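Local coordinates for protein hemolysin (PDB 2OAI) that binds calcium through this transporter-associated CorC_HlyC domain of a membrane hemolysin, and probably binds flavin adenine dinucleotide, as its family is thought to, at residues A51-S56 with E66-A71. Residues are numbered along the deposited sequence; the frame is centred on the assembly and turned at random.
Sequences AGMCIS and EYFDWA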
loop_
_atom_site.group_PDB
_atom_site.type_symbol
_atom_site.label_atom_id
_atom_site.label_comp_id
_atom_site.label_asym_id
_atom_site.label_seq_id
_atom_site.Cartn_x
_atom_site.Cartn_y
_atom_site.Cartn_z
ATOM N N ALA A 51 0.747 -12.616 5.611
ATOM C CA ALA A 51 0.955 -13.008 4.209
ATOM C C ALA A 51 0.550 -14.475 4.011
ATOM O O ALA A 51 -0.078 -14.834 3.011
ATOM C CB ALA A 51 2.421 -12.799 3.795
ATOM N N GLY A 52 0.944 -15.323 4.966
ATOM C CA GLY A 52 0.619 -16.755 4.934
ATOM C C GLY A 52 -0.888 -16.975 4.864
ATOM O O GLY A 52 -1.358 -17.835 4.101
HETATM N N MSE A 53 -1.635 -16.181 5.631
HETATM C CA MSE A 53 -3.073 -16.294 5.642
HETATM C C MSE A 53 -3.654 -15.918 4.280
HETATM O O MSE A 53 -4.593 -16.565 3.803
HETATM C CB MSE A 53 -3.689 -15.419 6.721
HETATM C CG MSE A 53 -5.178 -15.510 6.672
HETATM SE SE MSE A 53 -6.058 -14.809 8.251
HETATM C CE MSE A 53 -5.816 -13.053 7.983
ATOM N N CYS A 54 -3.095 -14.874 3.667
ATOM C CA CYS A 54 -3.498 -14.502 2.315
ATOM C C CYS A 54 -3.284 -15.623 1.299
ATOM O O CYS A 54 -4.180 -15.910 0.504
ATOM C CB CYS A 54 -2.769 -13.250 1.852
ATOM S SG CYS A 54 -3.236 -11.799 2.819
ATOM N N ILE A 55 -2.099 -16.237 1.310
ATOM C CA ILE A 55 -1.777 -17.279 0.322
ATOM C C ILE A 55 -2.733 -18.457 0.534
ATOM O O ILE A 55 -3.233 -19.055 -0.427
ATOM C CB ILE A 55 -0.271 -17.736 0.423
ATOM C CG1 ILE A 55 0.678 -16.589 0.031
ATOM C CG2 ILE A 55 -0.027 -19.037 -0.378
ATOM C CD1 ILE A 55 0.673 -16.176 -1.458
ATOM N N SER A 56 -3.004 -18.766 1.800
ATOM C CA SER A 56 -3.902 -19.844 2.157
ATOM C C SER A 56 -5.309 -19.576 1.597
ATOM O O SER A 56 -5.927 -20.468 1.019
ATOM C CB SER A 56 -3.929 -20.007 3.678
ATOM O OG SER A 56 -4.756 -21.078 4.059
ATOM N N GLU A 66 -6.676 -7.193 -4.772
ATOM C CA GLU A 66 -7.582 -8.268 -4.347
ATOM C C GLU A 66 -7.768 -8.187 -2.833
ATOM O O GLU A 66 -6.924 -7.615 -2.142
ATOM C CB GLU A 66 -7.081 -9.639 -4.756
ATOM C CG GLU A 66 -7.076 -9.861 -6.269
ATOM C CD GLU A 66 -6.853 -11.323 -6.607
ATOM O OE1 GLU A 66 -7.818 -12.110 -6.550
ATOM O OE2 GLU A 66 -5.706 -11.705 -6.921
ATOM N N TYR A 67 -8.903 -8.679 -2.340
ATOM C CA TYR A 67 -9.197 -8.578 -0.905
ATOM C C TYR A 67 -10.105 -9.698 -0.462
ATOM O O TYR A 67 -10.709 -10.399 -1.306
ATOM C CB TYR A 67 -9.855 -7.235 -0.549
ATOM C CG TYR A 67 -11.207 -7.015 -1.225
ATOM C CD1 TYR A 67 -12.400 -7.480 -0.639
ATOM C CD2 TYR A 67 -11.283 -6.396 -2.481
ATOM C CE1 TYR A 67 -13.630 -7.263 -1.256
ATOM C CE2 TYR A 67 -12.502 -6.181 -3.109
ATOM C CZ TYR A 67 -13.674 -6.619 -2.488
ATOM O OH TYR A 67 -14.883 -6.413 -3.108
ATOM N N PHE A 68 -10.174 -9.888 0.855
ATOM C CA PHE A 68 -11.138 -10.820 1.432
ATOM C C PHE A 68 -11.502 -10.287 2.810
ATOM O O PHE A 68 -10.810 -9.424 3.344
ATOM C CB PHE A 68 -10.570 -12.251 1.511
ATOM C CG PHE A 68 -9.355 -12.391 2.414
ATOM C CD1 PHE A 68 -8.074 -12.093 1.934
ATOM C CD2 PHE A 68 -9.489 -12.824 3.738
ATOM C CE1 PHE A 68 -6.925 -12.225 2.746
ATOM C CE2 PHE A 68 -8.339 -12.955 4.567
ATOM C CZ PHE A 68 -7.057 -12.644 4.052
ATOM N N ASP A 69 -12.583 -10.822 3.382
ATOM C CA ASP A 69 -13.018 -10.414 4.708
ATOM C C ASP A 69 -12.753 -11.508 5.727
ATOM O O ASP A 69 -12.951 -12.709 5.445
ATOM C CB ASP A 69 -14.488 -10.042 4.679
ATOM C CG ASP A 69 -14.784 -8.914 3.683
ATOM O OD1 ASP A 69 -13.894 -8.088 3.366
ATOM O OD2 ASP A 69 -15.915 -8.856 3.199
ATOM N N TRP A 70 -12.308 -11.094 6.911
ATOM C CA TRP A 70 -11.911 -12.038 7.954
ATOM C C TRP A 70 -12.128 -11.364 9.290
ATOM O O TRP A 70 -11.612 -10.268 9.531
ATOM C CB TRP A 70 -10.439 -12.423 7.761
ATOM C CG TRP A 70 -9.822 -13.235 8.887
ATOM C CD1 TRP A 70 -9.990 -14.584 9.136
ATOM C CD2 TRP A 70 -8.916 -12.752 9.890
ATOM N NE1 TRP A 70 -9.258 -14.952 10.247
ATOM C CE2 TRP A 70 -8.582 -13.851 10.721
ATOM C CE3 TRP A 70 -8.358 -11.498 10.168
ATOM C CZ2 TRP A 70 -7.713 -13.724 11.823
ATOM C CZ3 TRP A 70 -7.486 -11.378 11.260
ATOM C CH2 TRP A 70 -7.180 -12.484 12.070
ATOM N N ALA A 71 -12.927 -12.007 10.137
ATOM C CA ALA A 71 -13.188 -11.523 11.503
ATOM C C ALA A 71 -13.708 -10.077 11.596
ATOM O O ALA A 71 -13.281 -9.325 12.488
ATOM C CB ALA A 71 -11.914 -11.686 12.344
#
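Met53, a selenomethionine in this crystal, lies across one face of the Trp70 indole and spreads its last two atoms over both rings. Its SE sits above the five-membered ring, 3.7 Å from the centroid and only 12° off the normal, a Met-aromatic contact. The methyl CE covers the six-membered ring as a CH-pi partner, 3.8 Å from that centroid. With CG anti to the backbone N and chi2 also extended, the chain reaches out from the helix; the bend at chi3 (73°) then lays the SE-CE bond over the indole. Ala71 CB covers the opposite face, 4.0 Å above the plane, so the indole is sandwiched.

Phe68, two residues back on the same side of the strand, meets the helix with its rim. Cys54 SG comes in at that edge, in the ring plane, 3.7 Å from Phe68 CE1. At the neighbouring corner Met53 CE touches Phe68 CZ at 4.1 Å, which makes this methyl the bridge between the two aromatics.

Helix 50-58 thus packs across the outermost strand, 67-70, of this chain's antiparallel sheet; the axes of 51-56 and 67-70 run at 107° to each other, 10.3 Å apart at their closest. Ile75 on the adjoining strand touches Met53, Phe68 and Trp70, while helix 28-35 borders the indole through Leu31, Arg32 and Leu35. Tyr57 stacks on Phe68. No hydrogen bond crosses between 51-56 and 66-71: what holds helix to strand here is dispersion, with polarisable selenium over the indole and the Cys54 sulfur at the phenyl rim, in a buried apolar junction.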